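Local coordinates for protein cytidylyltransferase (Leptospira borgpetersenii serovar Hardjo-bovis, PDB 6OEW) that probably acts as a metal-dependent nucleotidyltransferase of the cytidylyltransferase family, with a GT-A-type fold, at residues A[142-146]-A[197-201]; A[131-137]-A[148-152]; A[44-50]-A[112-118]. All blocks are in the same frame, centred on the assembly; numbering follows the deposited sequence. Where two conformers were deposited one is given.

Interaction 1: residues A[142-146]-A[197-201]; sequences FARGM and YRLTI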
loop_
_atom_site.group_PDB
_atom_site.type_symbol
_atom_site.label_atom_id
_atom_site.label_comp_id
_atom_site.label_asym_id
_atom_site.label_seq_id
_atom_site.Cartn_x
_atom_site.Cartn_y
_atom_site.Cartn_z
ATOM N N PHE A 142 4.884 -11.571 5.204
ATOM C CA PHE A 142 5.227 -10.305 5.841
ATOM C C PHE A 142 4.156 -9.948 6.871
ATOM O O PHE A 142 3.035 -10.460 6.839
ATOM C CB PHE A 142 5.348 -9.161 4.823
ATOM C CG PHE A 142 6.423 -9.376 3.799
ATOM C CD1 PHE A 142 7.715 -8.909 4.016
ATOM C CD2 PHE A 142 6.139 -10.045 2.623
ATOM C CE1 PHE A 142 8.721 -9.117 3.082
ATOM C CE2 PHE A 142 7.169 -10.269 1.669
ATOM C CZ PHE A 142 8.437 -9.787 1.907
ATOM N N ALA A 143 4.528 -9.079 7.807
ATOM C CA ALA A 143 3.529 -8.495 8.697
ATOM C C ALA A 143 2.437 -7.810 7.881
ATOM O O ALA A 143 2.683 -7.292 6.792
ATOM C CB ALA A 143 4.176 -7.488 9.643
ATOM N N ARG A 144 1.213 -7.815 8.403
ATOM C CA ARG A 144 0.170 -7.020 7.773
ATOM C C ARG A 144 0.584 -5.559 7.771
ATOM O O ARG A 144 1.153 -5.068 8.744
ATOM C CB ARG A 144 -1.154 -7.191 8.508
ATOM C CG ARG A 144 -1.905 -8.405 8.039
ATOM C CD ARG A 144 -3.261 -8.583 8.709
ATOM N NE ARG A 144 -3.756 -9.914 8.373
ATOM C CZ ARG A 144 -4.485 -10.187 7.296
ATOM N NH1 ARG A 144 -4.867 -11.437 7.057
ATOM N NH2 ARG A 144 -4.844 -9.209 6.470
ATOM N N GLY A 145 0.329 -4.868 6.664
ATOM C CA GLY A 145 0.812 -3.514 6.515
ATOM C C GLY A 145 2.015 -3.343 5.610
ATOM O O GLY A 145 2.439 -2.201 5.391
ATOM N N MET A 146 2.604 -4.429 5.103
ATOM C CA MET A 146 3.621 -4.340 4.067
ATOM C C MET A 146 3.064 -4.657 2.684
ATOM O O MET A 146 3.847 -4.926 1.770
ATOM C CB MET A 146 4.794 -5.297 4.343
ATOM C CG MET A 146 5.769 -4.892 5.411
ATOM S SD MET A 146 6.416 -3.223 5.266
ATOM C CE MET A 146 5.596 -2.528 6.700
ATOM N N TYR A 197 2.379 -10.600 12.945
ATOM C CA TYR A 197 2.449 -9.195 13.317
ATOM C C TYR A 197 1.497 -8.373 12.459
ATOM O O TYR A 197 1.412 -8.556 11.241
ATOM C CB TYR A 197 3.876 -8.664 13.183
ATOM C CG TYR A 197 4.851 -9.347 14.114
ATOM C CD1 TYR A 197 4.794 -9.140 15.496
ATOM C CD2 TYR A 197 5.818 -10.208 13.620
ATOM C CE1 TYR A 197 5.690 -9.781 16.349
ATOM C CE2 TYR A 197 6.715 -10.846 14.461
ATOM C CZ TYR A 197 6.649 -10.631 15.821
ATOM O OH TYR A 197 7.543 -11.270 16.655
ATOM N N ARG A 198 0.784 -7.462 13.100
ATOM C CA ARG A 198 -0.178 -6.611 12.415
ATOM C C ARG A 198 0.314 -5.174 12.475
ATOM O O ARG A 198 0.343 -4.565 13.544
ATOM C CB ARG A 198 -1.558 -6.731 13.050
ATOM C CG ARG A 198 -2.567 -5.787 12.411
ATOM C CD ARG A 198 -3.941 -5.936 13.092
ATOM N NE ARG A 198 -4.592 -7.182 12.699
ATOM C CZ ARG A 198 -5.331 -7.328 11.597
ATOM N NH1 ARG A 198 -5.524 -6.303 10.761
ATOM N NH2 ARG A 198 -5.881 -8.509 11.327
ATOM N N LEU A 199 0.696 -4.632 11.326
ATOM C CA LEU A 199 1.255 -3.289 11.267
ATOM C C LEU A 199 0.459 -2.407 10.313
ATOM O O LEU A 199 0.978 -1.424 9.776
ATOM C CB LEU A 199 2.743 -3.357 10.884
ATOM C CG LEU A 199 3.573 -4.127 11.927
ATOM C CD1 LEU A 199 5.012 -4.347 11.480
ATOM C CD2 LEU A 199 3.534 -3.421 13.279
ATOM N N THR A 200 -0.802 -2.740 10.097
ATOM C CA THR A 200 -1.715 -1.873 9.378
ATOM C C THR A 200 -2.544 -1.102 10.405
ATOM O O THR A 200 -2.518 -1.418 11.605
ATOM C CB THR A 200 -2.584 -2.713 8.436
ATOM O OG1 THR A 200 -3.470 -1.870 7.697
ATOM C CG2 THR A 200 -3.345 -3.753 9.212
ATOM N N ILE A 201 -3.203 -0.034 9.961
ATOM C CA ILE A 201 -3.987 0.792 10.886
ATOM C C ILE A 201 -5.462 0.683 10.513
ATOM O O ILE A 201 -5.915 1.197 9.479
ATOM C CB ILE A 201 -3.508 2.251 10.927
ATOM C CG1 ILE A 201 -4.411 3.051 11.877
ATOM C CG2 ILE A 201 -3.415 2.880 9.513
ATOM C CD1 ILE A 201 -3.717 4.200 12.526
HETATM O O HOH W 1 2.512 -0.252 7.609
#
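Arg144 lays its CD methylene over one face of the Arg198 guanidinium, 3.5 Å above the plane and toward its rim. The Arg144 chain runs extended from CG to NE, whereas that of Arg198 bends at chi3 (-74°), and the two guanidinium planes end only 7° from parallel. With NE of Arg144 3.9 Å from NH2 of Arg198, the like charges are probably tolerated because both residues are partly exposed.

Underneath, the backbones form a single bridge: Arg144 N donates to Tyr197 O (2.9 Å), and Arg144 O accepts from Leu199 N (2.7 Å). Ala143 is small enough for its CB to pack against both CB of Tyr197 and CD1 of Leu199. Gly145, third residue of a type II turn from Ala143 to Met146, has a positive phi (104°) that glycine adopts easily; with no side chain, it lets its CA come up to Leu199 O and CB of Thr200. A water donates to both Gly145 O and Leu199 O.

Thr200 OG1 bonds to the backbone O of Asp108, a magnesium-binding residue. The pair of loops thus lies beside the metal site, with Leu199 packed on helices 204-214 and 224-233 and Tyr197 on the latter.

Interaction 2: residues A[131-137]-A[148-152]; sequences IEFLTNC and IEIFT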
loop_
_atom_site.group_PDB
_atom_site.type_symbol
_atom_site.label_atom_id
_atom_site.label_comp_id
_atom_site.label_asym_id
_atom_site.label_seq_id
_atom_site.Cartn_x
_atom_site.Cartn_y
_atom_site.Cartn_z
ATOM N N ILE A 131 5.161 -12.152 -16.393
ATOM C CA ILE A 131 4.420 -11.803 -15.182
ATOM C C ILE A 131 3.512 -10.631 -15.504
ATOM O O ILE A 131 3.950 -9.643 -16.101
ATOM C CB ILE A 131 5.333 -11.425 -13.997
ATOM C CG1 ILE A 131 6.329 -12.540 -13.676
ATOM C CG2 ILE A 131 4.479 -11.061 -12.758
ATOM C CD1 ILE A 131 7.232 -12.249 -12.491
ATOM N N GLU A 132 2.250 -10.737 -15.118
ATOM C CA GLU A 132 1.375 -9.584 -15.206
ATOM C C GLU A 132 0.850 -9.163 -13.844
ATOM O O GLU A 132 0.307 -8.056 -13.728
ATOM C CB GLU A 132 0.206 -9.861 -16.158
ATOM C CG GLU A 132 -0.629 -11.055 -15.797
ATOM C CD GLU A 132 -1.622 -11.411 -16.899
ATOM O OE1 GLU A 132 -1.871 -10.560 -17.787
ATOM O OE2 GLU A 132 -2.154 -12.539 -16.879
ATOM N N PHE A 133 1.043 -9.989 -12.817
ATOM C CA PHE A 133 0.556 -9.689 -11.472
ATOM C C PHE A 133 1.519 -10.282 -10.453
ATOM O O PHE A 133 1.727 -11.501 -10.422
ATOM C CB PHE A 133 -0.841 -10.272 -11.303
ATOM C CG PHE A 133 -1.555 -9.809 -10.064
ATOM C CD1 PHE A 133 -2.529 -8.840 -10.153
ATOM C CD2 PHE A 133 -1.279 -10.375 -8.830
ATOM C CE1 PHE A 133 -3.226 -8.412 -9.014
ATOM C CE2 PHE A 133 -1.965 -9.963 -7.683
ATOM C CZ PHE A 133 -2.922 -8.979 -7.770
ATOM N N LEU A 134 2.098 -9.427 -9.616
ATOM C CA LEU A 134 3.002 -9.845 -8.547
ATOM C C LEU A 134 2.443 -9.308 -7.230
ATOM O O LEU A 134 2.150 -8.113 -7.127
ATOM C CB LEU A 134 4.425 -9.325 -8.785
ATOM C CG LEU A 134 5.488 -9.667 -7.726
ATOM C CD1 LEU A 134 5.690 -11.175 -7.607
ATOM C CD2 LEU A 134 6.813 -8.952 -7.925
ATOM N N THR A 135 2.298 -10.185 -6.232
ATOM C CA THR A 135 1.813 -9.770 -4.911
ATOM C C THR A 135 2.681 -10.390 -3.827
ATOM O O THR A 135 3.291 -11.442 -4.022
ATOM C CB THR A 135 0.318 -10.165 -4.693
ATOM O OG1 THR A 135 -0.114 -9.799 -3.369
ATOM C CG2 THR A 135 0.101 -11.659 -4.872
ATOM N N ASN A 136 2.754 -9.715 -2.678
ATOM C CA ASN A 136 3.315 -10.298 -1.467
ATOM C C ASN A 136 2.246 -10.501 -0.397
ATOM O O ASN A 136 2.579 -10.752 0.765
ATOM C CB ASN A 136 4.453 -9.416 -0.917
ATOM C CG ASN A 136 3.917 -8.120 -0.262
ATOM O OD1 ASN A 136 2.697 -7.809 -0.331
ATOM N ND2 ASN A 136 4.810 -7.370 0.369
ATOM N N CYS A 137 0.963 -10.382 -0.759
ATOM C CA CYS A 137 -0.066 -10.450 0.270
ATOM C C CYS A 137 -1.236 -11.336 -0.138
ATOM O O CYS A 137 -2.352 -11.140 0.363
ATOM C CB CYS A 137 -0.540 -9.030 0.640
ATOM S SG CYS A 137 -1.215 -8.054 -0.733
ATOM N N ILE A 148 1.918 -5.155 -0.944
ATOM C CA ILE A 148 2.304 -4.581 -2.224
ATOM C C ILE A 148 1.743 -5.481 -3.304
ATOM O O ILE A 148 1.924 -6.703 -3.253
ATOM C CB ILE A 148 3.839 -4.472 -2.350
ATOM C CG1 ILE A 148 4.404 -3.546 -1.258
ATOM C CG2 ILE A 148 4.213 -3.998 -3.755
ATOM C CD1 ILE A 148 5.964 -3.702 -0.997
ATOM N N GLU A 149 1.056 -4.886 -4.266
ATOM C CA GLU A 149 0.593 -5.567 -5.461
ATOM C C GLU A 149 1.086 -4.776 -6.653
ATOM O O GLU A 149 1.086 -3.542 -6.626
ATOM C CB GLU A 149 -0.959 -5.686 -5.486
ATOM C CG GLU A 149 -1.467 -6.463 -4.296
ATOM C CD GLU A 149 -2.900 -6.116 -3.916
ATOM O OE1 GLU A 149 -3.249 -4.913 -3.916
ATOM O OE2 GLU A 149 -3.656 -7.062 -3.615
ATOM N N ILE A 150 1.560 -5.484 -7.672
ATOM C CA ILE A 150 2.072 -4.876 -8.893
ATOM C C ILE A 150 1.398 -5.546 -10.073
ATOM O O ILE A 150 1.416 -6.776 -10.180
ATOM C CB ILE A 150 3.603 -5.025 -8.996
ATOM C CG1 ILE A 150 4.252 -4.510 -7.694
ATOM C CG2 ILE A 150 4.089 -4.255 -10.196
ATOM C CD1 ILE A 150 5.800 -4.734 -7.646
ATOM N N PHE A 151 0.827 -4.749 -10.974
ATOM C CA PHE A 151 0.234 -5.342 -12.158
ATOM C C PHE A 151 0.281 -4.365 -13.321
ATOM O O PHE A 151 0.448 -3.154 -13.140
ATOM C CB PHE A 151 -1.199 -5.805 -11.891
ATOM C CG PHE A 151 -2.016 -4.819 -11.099
ATOM C CD1 PHE A 151 -2.669 -3.776 -11.738
ATOM C CD2 PHE A 151 -2.127 -4.936 -9.724
ATOM C CE1 PHE A 151 -3.436 -2.857 -11.005
ATOM C CE2 PHE A 151 -2.872 -4.031 -8.991
ATOM C CZ PHE A 151 -3.528 -2.989 -9.620
ATOM N N THR A 152 0.155 -4.921 -14.526
ATOM C CA THR A 152 0.207 -4.134 -15.750
ATOM C C THR A 152 -1.099 -3.378 -15.945
ATOM O O THR A 152 -2.156 -3.771 -15.447
ATOM C CB THR A 152 0.457 -5.012 -16.985
ATOM O OG1 THR A 152 -0.633 -5.921 -17.183
ATOM C CG2 THR A 152 1.768 -5.804 -16.850
HETATM O O HOH W 2 -0.360 -8.180 -18.871
HETATM O O HOH W 3 -2.770 -9.707 -4.058
#
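Glu132 opens the pairing with its backbone O, which accepts from Thr152 N at 3.2 Å. Its carboxylate OE1 is linked through a water to Thr152 OG1, while OE2 is bound by Lys184 N; Thr152 OG1 also caps the following helix at Leu155 N.

Phe133 faces Phe151 in a non-hydrogen-bonded pair. Their rings lie side by side, planes 10° apart but slid so far that they barely overlap, with CE1 of Phe133 3.7 Å from CD2 of Phe151.

Leu134 forms the hydrogen-bonded pair with Ile150: its N donates to Ile150 O, and its O accepts from Ile150 N at 2.7 Å. Both branched aliphatic side chains emerge on the face away from the phenylalanines, suiting a buried apolar layer.

Thr135 returns to the phenylalanine face beside Glu149. Its chi1 of 177° sets OG1 beside its own carbonyl carbon, forward along the chain, where Cys137 N reaches it in an ST turn; OG1 also donates to a water that donates to Glu149 OE2, and Glu149 OE1 is salt-bridged to Arg104.

Asn136 ends the ladder: its N donates to Ile148 O, and its OD1 takes Ile148 N at 2.8 Å from above the amide plane, replacing a backbone acceptor.

The two antiparallel strands lie between strands 101-106 and 185-187, with Ile150 packed on helix 114-126.

Interaction 3: residues A[44-50]-A[112-118]; sequences RLKFSKF and IDSKILD. With EDO (1,2-ethanediol), chain D.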
loop_
_atom_site.group_PDB
_atom_site.type_symbol
_atom_site.label_atom_id
_atom_site.label_comp_id
_atom_site.label_asym_id
_atom_site.label_seq_id
_atom_site.Cartn_x
_atom_site.Cartn_y
_atom_site.Cartn_z
ATOM N N ARG A 44 8.244 7.843 3.665
ATOM C CA ARG A 44 8.927 6.563 3.496
ATOM C C ARG A 44 9.045 6.174 2.025
ATOM O O ARG A 44 10.054 5.588 1.608
ATOM C CB ARG A 44 8.203 5.488 4.303
ATOM C CG ARG A 44 8.516 5.624 5.795
ATOM C CD ARG A 44 7.841 4.565 6.642
ATOM N NE ARG A 44 8.290 3.197 6.358
ATOM C CZ ARG A 44 9.424 2.653 6.795
ATOM N NH1 ARG A 44 10.295 3.350 7.522
ATOM N NH2 ARG A 44 9.696 1.388 6.499
ATOM N N LEU A 45 8.043 6.502 1.222
ATOM C CA LEU A 45 8.098 6.177 -0.198
ATOM C C LEU A 45 9.002 7.116 -0.987
ATOM O O LEU A 45 9.352 6.794 -2.127
ATOM C CB LEU A 45 6.687 6.189 -0.783
ATOM C CG LEU A 45 5.827 5.038 -0.280
ATOM C CD1 LEU A 45 4.362 5.288 -0.612
ATOM C CD2 LEU A 45 6.271 3.768 -0.937
ATOM N N LYS A 46 9.385 8.262 -0.413
ATOM C CA LYS A 46 10.353 9.129 -1.077
ATOM C C LYS A 46 11.689 8.435 -1.281
ATOM O O LYS A 46 12.461 8.854 -2.149
ATOM C CB LYS A 46 10.564 10.421 -0.283
ATOM N N PHE A 47 11.983 7.389 -0.504
ATOM C CA PHE A 47 13.243 6.664 -0.649
ATOM C C PHE A 47 13.218 5.630 -1.774
ATOM O O PHE A 47 14.258 5.022 -2.053
ATOM C CB PHE A 47 13.608 5.975 0.671
ATOM C CG PHE A 47 13.896 6.939 1.804
ATOM C CD1 PHE A 47 15.150 7.527 1.933
ATOM C CD2 PHE A 47 12.915 7.260 2.731
ATOM C CE1 PHE A 47 15.422 8.408 2.962
ATOM C CE2 PHE A 47 13.190 8.145 3.762
ATOM C CZ PHE A 47 14.439 8.716 3.875
ATOM N N SER A 48 12.073 5.407 -2.413
ATOM C CA SER A 48 11.995 4.435 -3.498
ATOM C C SER A 48 12.705 4.964 -4.735
ATOM O O SER A 48 12.659 6.163 -5.031
ATOM C CB SER A 48 10.538 4.126 -3.836
ATOM O OG SER A 48 10.437 3.355 -5.028
ATOM N N LYS A 49 13.379 4.068 -5.466
ATOM C CA LYS A 49 13.910 4.533 -6.739
ATOM C C LYS A 49 12.802 4.904 -7.719
ATOM O O LYS A 49 13.092 5.526 -8.743
ATOM C CB LYS A 49 14.851 3.480 -7.345
ATOM C CG LYS A 49 14.198 2.140 -7.613
ATOM C CD LYS A 49 15.060 1.274 -8.553
ATOM C CE LYS A 49 15.951 0.301 -7.795
ATOM N NZ LYS A 49 16.442 -0.792 -8.683
ATOM N N PHE A 50 11.542 4.581 -7.422
ATOM C CA PHE A 50 10.413 4.974 -8.260
ATOM C C PHE A 50 9.590 6.111 -7.652
ATOM O O PHE A 50 8.411 6.272 -7.989
ATOM C CB PHE A 50 9.533 3.755 -8.549
ATOM C CG PHE A 50 10.303 2.593 -9.128
ATOM C CD1 PHE A 50 10.670 2.577 -10.477
ATOM C CD2 PHE A 50 10.697 1.529 -8.325
ATOM C CE1 PHE A 50 11.392 1.521 -11.003
ATOM C CE2 PHE A 50 11.427 0.478 -8.851
ATOM C CZ PHE A 50 11.781 0.474 -10.191
ATOM N N ILE A 112 5.191 1.058 5.225
ATOM C CA ILE A 112 5.634 0.386 4.007
ATOM C C ILE A 112 7.116 0.655 3.773
ATOM O O ILE A 112 7.613 1.759 4.029
ATOM C CB ILE A 112 4.768 0.859 2.827
ATOM C CG1 ILE A 112 4.910 -0.091 1.636
ATOM C CG2 ILE A 112 5.040 2.359 2.488
ATOM C CD1 ILE A 112 4.040 -1.336 1.758
ATOM N N ASP A 113 7.832 -0.372 3.315
ATOM C CA ASP A 113 9.288 -0.326 3.157
ATOM C C ASP A 113 9.605 -0.175 1.673
ATOM O O ASP A 113 9.232 -1.034 0.862
ATOM C CB ASP A 113 9.939 -1.582 3.745
ATOM C CG ASP A 113 11.483 -1.576 3.652
ATOM O OD1 ASP A 113 12.051 -0.983 2.717
ATOM O OD2 ASP A 113 12.137 -2.191 4.510
ATOM N N SER A 114 10.267 0.928 1.316
ATOM C CA SER A 114 10.506 1.188 -0.100
ATOM C C SER A 114 11.500 0.194 -0.695
ATOM O O SER A 114 11.473 -0.048 -1.914
ATOM C CB SER A 114 10.979 2.633 -0.290
ATOM O OG SER A 114 12.318 2.798 0.180
ATOM N N LYS A 115 12.357 -0.420 0.132
ATOM C CA LYS A 115 13.318 -1.384 -0.406
ATOM C C LYS A 115 12.620 -2.654 -0.872
ATOM O O LYS A 115 12.986 -3.229 -1.905
ATOM C CB LYS A 115 14.403 -1.708 0.638
ATOM N N ILE A 116 11.611 -3.109 -0.131
ATOM C CA ILE A 116 10.831 -4.263 -0.563
ATOM C C ILE A 116 10.070 -3.929 -1.837
ATOM O O ILE A 116 10.048 -4.712 -2.797
ATOM C CB ILE A 116 9.876 -4.713 0.558
ATOM C CG1 ILE A 116 10.681 -5.114 1.800
ATOM C CG2 ILE A 116 8.936 -5.834 0.058
ATOM C CD1 ILE A 116 9.835 -5.465 2.999
ATOM N N LEU A 117 9.421 -2.762 -1.859
ATOM C CA LEU A 117 8.737 -2.319 -3.070
ATOM C C LEU A 117 9.681 -2.338 -4.271
ATOM O O LEU A 117 9.335 -2.869 -5.327
ATOM C CB LEU A 117 8.150 -0.920 -2.851
ATOM C CG LEU A 117 7.190 -0.313 -3.879
ATOM C CD1 LEU A 117 6.305 0.766 -3.161
ATOM C CD2 LEU A 117 7.939 0.288 -5.096
ATOM N N ASP A 118 10.896 -1.794 -4.114
ATOM C CA ASP A 118 11.803 -1.699 -5.257
ATOM C C ASP A 118 12.255 -3.075 -5.719
ATOM O O ASP A 118 12.401 -3.312 -6.926
ATOM C CB ASP A 118 13.017 -0.838 -4.912
ATOM C CG ASP A 118 12.663 0.641 -4.769
ATOM O OD1 ASP A 118 11.507 1.018 -5.084
ATOM O OD2 ASP A 118 13.542 1.420 -4.354
HETATM C C1 EDO D . 13.166 3.213 3.829
HETATM O O1 EDO D . 13.573 2.699 2.549
HETATM C C2 EDO D . 11.694 2.887 4.105
HETATM O O2 EDO D . 10.884 3.331 3.004
HETATM O O HOH W 4 14.038 1.841 -1.579
#
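Arg44 starts against Ile112, its CB lying 3.8 Å from Ile112 O. CG carries the chain onward to CD, also near that oxygen, and the bend at chi3 (64°) turns NE back to it. NE donates to Ile112 O at 2.8 Å from above the carbonyl plane, and NH2 adds a weak second bond. At the tip, NH1 bonds to Phe222 O, and C2 of an ethanediol, probably from the crystallisation liquor, lies over the rim of one guanidinium face. The diol's O2 accepts from Ser114 N and donates to Arg44 O.

Further along, Ser48 OG donates to the syn lone pair of Asp118 OD1 (2.6 Å) and accepts from Phe50 N in an ST turn, a double role that suits a small hydroxyl. Asp118 OD2 takes Lys49 N nearly straight (2.9 Å, 171°) and a water shared with Ser114 OG and Phe47 O. On the buried side, Leu45 CD2 meets CD1 of Leu117 and CG2 of Ile112.

Asp113 caps helix 114-126 by accepting Lys115 N on OD1, while OD2 accepts from Tyr224 N. Two carboxylates therefore satisfy backbone N-H groups on the two segments, and the three donors bound to Asp118 would be expected to favour its ionised form.

Overall arrangement
Along the chain, interaction 3 closes before the other two open, while interactions 1 and 2 interleave: strands 133-135 and 149-152 are joined by the loop that carries 142-146. The centres of the three contacts lie about 15 to 18 Å apart, and all three touch. Met146 O accepts from Asn136 ND2 in a probable hydrogen bond, Met146 packs on Ile112, and Ile148 packs on Ile112 and Ile116. Interaction 2 is within the mixed sheet, interaction 3 joins helix 37-45 and the turn after it to helix 114-126, and interaction 1 joins loops near Asp108 and the magnesium ion. Together they connect the sheet and its covering helices to the metal site, consistent with a GT-A-type nucleotidyltransferase fold.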